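Local coordinates for protein enzyme subtilase SubTY from Bacillus sp. TY145 (Bacillus sp., PDB 5FFN) that probably cleaves peptide bonds as a serine endopeptidase of the subtilisin type, with bound calcium and sodium ions, at residues T7-S19 / Y301-K311. Sequence-based numbering, arbitrary orientation.
Sequences TPWGIKSIYNDQS and YASGFGYPRVK
The C-terminal tail runs past the end of helix 9-15, and Val310 N gives an almost straight bond (179°) to Ile14 O at 2.8 Å. The CA atoms of Ile14 and Arg309 lie 4.8 Å apart. The helix closes at Asn16 in a Schellman motif.

Two nitrogens of Arg309 converge on Ser13 O: NE donates at 3.0 Å and NH2 at 2.8 Å. Asn16 N also bonds to this oxygen, so three donors share it. A bend at chi3 (84°) turns the guanidinium back against the helix end. The Asn16 amide stacks on one face, its plane 11° from that of the guanidinium. Tyr307 CE2 lies against the opposite face near its rim, while Arg309 CG covers the centre of the Tyr307 ring. Tyr287 makes a cation-pi contact with Arg309. A leucine in place of Arg309 would probably leave Ser13 O without two donors and the Asn16 amide without its flat partner. The same amide also donates a hydrogen bond, from Asn16 ND2 to Lys311 O at 2.9 Å, which arrives from above the carbonyl plane.

Tyr307 OH and Ser13 OG are hydrogen-bonded at 2.7 Å, with OG near the plane of the ring. Ser13 OG also bonds Tyr202 OH. Farther along, Val310 CG2 sits over the centre of the Tyr15 ring, 3.8 Å from the centroid, a CH-pi contact. The Tyr15 hydroxyl bonds Val94 O and Lys263. A water bridges Lys311 NZ and Asn16 O.

This is structural packing that joins the two ends of the subtilase chain. Helix 250-267 lies against Ile14, Pro308 and Val310. Arg283 of helix 273-286 bonds Arg309 O, and strand 201-204 brings Tyr202 against Trp9 and Arg309.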
# COMPACT_ATOMS: atom_id res chain seq x y z
N THR A 7 16.22 0.90 -11.86
CA THR A 7 15.60 -0.25 -11.15
C THR A 7 15.96 -0.22 -9.67
O THR A 7 16.94 -0.81 -9.26
CB THR A 7 16.03 -1.57 -11.80
OG1 THR A 7 17.47 -1.67 -11.82
CG2 THR A 7 15.50 -1.65 -13.21
N PRO A 8 15.16 0.53 -8.86
CA PRO A 8 15.32 0.60 -7.43
C PRO A 8 15.40 -0.79 -6.80
O PRO A 8 14.98 -1.75 -7.40
CB PRO A 8 14.05 1.38 -6.98
CG PRO A 8 13.75 2.27 -8.17
CD PRO A 8 14.05 1.38 -9.34
N TRP A 9 15.95 -0.86 -5.62
CA TRP A 9 16.21 -2.14 -4.97
C TRP A 9 15.00 -3.09 -4.95
O TRP A 9 15.15 -4.28 -5.17
CB TRP A 9 16.78 -1.94 -3.59
CG TRP A 9 15.85 -1.67 -2.48
CD1 TRP A 9 15.51 -0.44 -1.98
CD2 TRP A 9 15.16 -2.63 -1.68
NE1 TRP A 9 14.69 -0.59 -0.90
CE2 TRP A 9 14.44 -1.92 -0.71
CE3 TRP A 9 15.09 -4.05 -1.70
CZ2 TRP A 9 13.66 -2.56 0.27
CZ3 TRP A 9 14.30 -4.69 -0.70
CH2 TRP A 9 13.61 -3.94 0.26
N GLY A 10 13.83 -2.55 -4.66
CA GLY A 10 12.62 -3.39 -4.58
C GLY A 10 12.26 -4.06 -5.90
O GLY A 10 11.72 -5.18 -5.93
N ILE A 11 12.55 -3.35 -6.98
CA ILE A 11 12.25 -3.81 -8.32
C ILE A 11 13.24 -4.91 -8.64
O ILE A 11 12.83 -5.97 -9.10
CB ILE A 11 12.30 -2.68 -9.37
CG1 ILE A 11 11.35 -1.54 -8.97
CG2 ILE A 11 11.96 -3.22 -10.75
CD1 ILE A 11 9.83 -1.93 -8.95
N LYS A 12 14.54 -4.66 -8.42
CA LYS A 12 15.56 -5.71 -8.60
C LYS A 12 15.25 -6.92 -7.73
O LYS A 12 15.36 -8.08 -8.16
CB LYS A 12 16.92 -5.19 -8.21
CG LYS A 12 17.54 -4.14 -9.18
CD LYS A 12 18.89 -3.67 -8.55
CE LYS A 12 19.78 -2.98 -9.55
NZ LYS A 12 19.56 -1.50 -9.71
N SER A 13 14.84 -6.66 -6.50
CA SER A 13 14.56 -7.73 -5.55
C SER A 13 13.37 -8.60 -5.99
O SER A 13 13.44 -9.84 -6.00
CB SER A 13 14.31 -7.15 -4.15
OG SER A 13 13.99 -8.20 -3.23
N ILE A 14 12.26 -7.97 -6.35
CA ILE A 14 11.06 -8.76 -6.70
C ILE A 14 11.25 -9.50 -8.03
O ILE A 14 10.62 -10.53 -8.25
CB ILE A 14 9.78 -7.89 -6.65
CG1 ILE A 14 8.53 -8.76 -6.43
CG2 ILE A 14 9.64 -7.00 -7.83
CD1 ILE A 14 7.26 -7.98 -6.21
N TYR A 15 12.09 -8.94 -8.89
CA TYR A 15 12.49 -9.61 -10.14
C TYR A 15 13.49 -10.73 -9.88
O TYR A 15 13.67 -11.63 -10.73
CB TYR A 15 12.99 -8.59 -11.19
CG TYR A 15 11.87 -8.10 -12.09
CD1 TYR A 15 10.93 -7.14 -11.63
CD2 TYR A 15 11.72 -8.58 -13.38
CE1 TYR A 15 9.90 -6.72 -12.44
CE2 TYR A 15 10.71 -8.15 -14.20
CZ TYR A 15 9.77 -7.23 -13.73
OH TYR A 15 8.76 -6.86 -14.58
N ASN A 16 14.12 -10.69 -8.71
CA ASN A 16 15.14 -11.67 -8.30
C ASN A 16 16.29 -11.62 -9.33
O ASN A 16 16.77 -12.65 -9.81
CB ASN A 16 14.53 -13.07 -8.13
CG ASN A 16 15.28 -13.94 -7.14
OD1 ASN A 16 16.43 -13.68 -6.80
ND2 ASN A 16 14.63 -15.00 -6.68
N ASP A 17 16.69 -10.40 -9.67
CA ASP A 17 17.74 -10.18 -10.67
C ASP A 17 18.41 -8.84 -10.47
O ASP A 17 17.87 -7.82 -10.83
CB ASP A 17 17.15 -10.28 -12.06
CG ASP A 17 18.23 -10.32 -13.16
OD1 ASP A 17 19.40 -10.05 -12.87
OD2 ASP A 17 17.86 -10.61 -14.29
N GLN A 18 19.60 -8.86 -9.88
CA GLN A 18 20.29 -7.63 -9.51
C GLN A 18 20.87 -6.93 -10.72
O GLN A 18 21.24 -5.76 -10.66
CB GLN A 18 21.37 -7.94 -8.47
CG GLN A 18 20.81 -8.39 -7.14
CD GLN A 18 19.80 -7.39 -6.60
OE1 GLN A 18 18.64 -7.73 -6.37
NE2 GLN A 18 20.24 -6.15 -6.43
N SER A 19 20.83 -7.60 -11.85
CA SER A 19 21.41 -7.06 -13.07
C SER A 19 20.41 -6.30 -13.96
O SER A 19 20.84 -5.59 -14.88
CB SER A 19 22.04 -8.19 -13.86
OG SER A 19 21.09 -8.85 -14.67
N TYR A 301 2.95 -14.24 11.52
CA TYR A 301 2.16 -13.02 11.65
C TYR A 301 2.99 -11.73 11.38
O TYR A 301 2.43 -10.64 11.40
CB TYR A 301 1.49 -12.96 13.03
CG TYR A 301 2.44 -13.02 14.21
CD1 TYR A 301 3.09 -11.88 14.65
CD2 TYR A 301 2.73 -14.23 14.84
CE1 TYR A 301 4.01 -11.96 15.74
CE2 TYR A 301 3.60 -14.31 15.92
CZ TYR A 301 4.24 -13.16 16.38
OH TYR A 301 5.12 -13.23 17.47
N ALA A 302 4.29 -11.85 11.05
CA ALA A 302 5.06 -10.71 10.56
C ALA A 302 5.07 -10.59 9.04
O ALA A 302 4.96 -9.49 8.49
CB ALA A 302 6.52 -10.74 11.06
N SER A 303 5.23 -11.73 8.37
CA SER A 303 5.45 -11.74 6.94
C SER A 303 4.37 -12.52 6.14
O SER A 303 4.45 -12.58 4.94
CB SER A 303 6.82 -12.33 6.64
OG SER A 303 6.87 -13.72 6.97
N GLY A 304 3.42 -13.13 6.84
CA GLY A 304 2.42 -13.95 6.19
C GLY A 304 3.04 -15.16 5.52
O GLY A 304 3.88 -15.84 6.10
N PHE A 305 2.58 -15.45 4.30
CA PHE A 305 2.95 -16.64 3.60
C PHE A 305 4.36 -16.56 3.04
O PHE A 305 4.94 -17.60 2.72
CB PHE A 305 2.02 -16.92 2.41
CG PHE A 305 0.59 -17.32 2.76
CD1 PHE A 305 0.03 -17.11 4.02
CD2 PHE A 305 -0.24 -17.85 1.75
CE1 PHE A 305 -1.32 -17.44 4.30
CE2 PHE A 305 -1.56 -18.19 2.04
CZ PHE A 305 -2.11 -17.99 3.28
N GLY A 306 4.91 -15.36 2.95
CA GLY A 306 6.25 -15.19 2.43
C GLY A 306 6.30 -14.03 1.47
O GLY A 306 5.47 -13.10 1.50
N TYR A 307 7.28 -14.10 0.60
CA TYR A 307 7.61 -13.05 -0.36
C TYR A 307 7.42 -13.49 -1.81
O TYR A 307 8.31 -14.15 -2.37
CB TYR A 307 9.06 -12.63 -0.09
CG TYR A 307 9.66 -11.57 -0.99
CD1 TYR A 307 8.86 -10.75 -1.81
CD2 TYR A 307 11.06 -11.34 -0.99
CE1 TYR A 307 9.41 -9.78 -2.64
CE2 TYR A 307 11.62 -10.35 -1.79
CZ TYR A 307 10.78 -9.54 -2.61
OH TYR A 307 11.28 -8.57 -3.45
N PRO A 308 6.29 -13.11 -2.44
CA PRO A 308 6.06 -13.54 -3.84
C PRO A 308 6.93 -12.72 -4.81
O PRO A 308 7.04 -11.47 -4.70
CB PRO A 308 4.59 -13.23 -4.07
CG PRO A 308 4.34 -12.00 -3.17
CD PRO A 308 5.24 -12.19 -1.98
N ARG A 309 7.56 -13.42 -5.73
CA ARG A 309 8.48 -12.82 -6.66
C ARG A 309 8.25 -13.23 -8.10
O ARG A 309 7.47 -14.15 -8.40
CB ARG A 309 9.91 -13.17 -6.20
CG ARG A 309 10.21 -12.80 -4.77
CD ARG A 309 11.56 -13.29 -4.26
NE ARG A 309 12.67 -12.39 -4.61
CZ ARG A 309 13.92 -12.61 -4.20
NH1 ARG A 309 14.21 -13.69 -3.49
NH2 ARG A 309 14.89 -11.75 -4.47
N VAL A 310 8.96 -12.58 -9.03
CA VAL A 310 8.88 -12.95 -10.46
C VAL A 310 9.39 -14.37 -10.67
O VAL A 310 8.84 -15.14 -11.45
CB VAL A 310 9.67 -11.91 -11.33
CG1 VAL A 310 9.75 -12.34 -12.79
CG2 VAL A 310 9.00 -10.56 -11.24
N LYS A 311 10.48 -14.67 -9.99
CA LYS A 311 11.05 -16.02 -9.96
C LYS A 311 11.78 -16.25 -8.66
O LYS A 311 12.00 -15.30 -7.89
CB LYS A 311 12.01 -16.18 -11.14
CG LYS A 311 13.11 -15.12 -11.23
CD LYS A 311 14.12 -15.50 -12.33
CE LYS A 311 15.41 -14.70 -12.18
NZ LYS A 311 16.27 -14.85 -13.39
OXT LYS A 311 12.16 -17.39 -8.33
O HOH W 1 18.66 -13.60 -11.91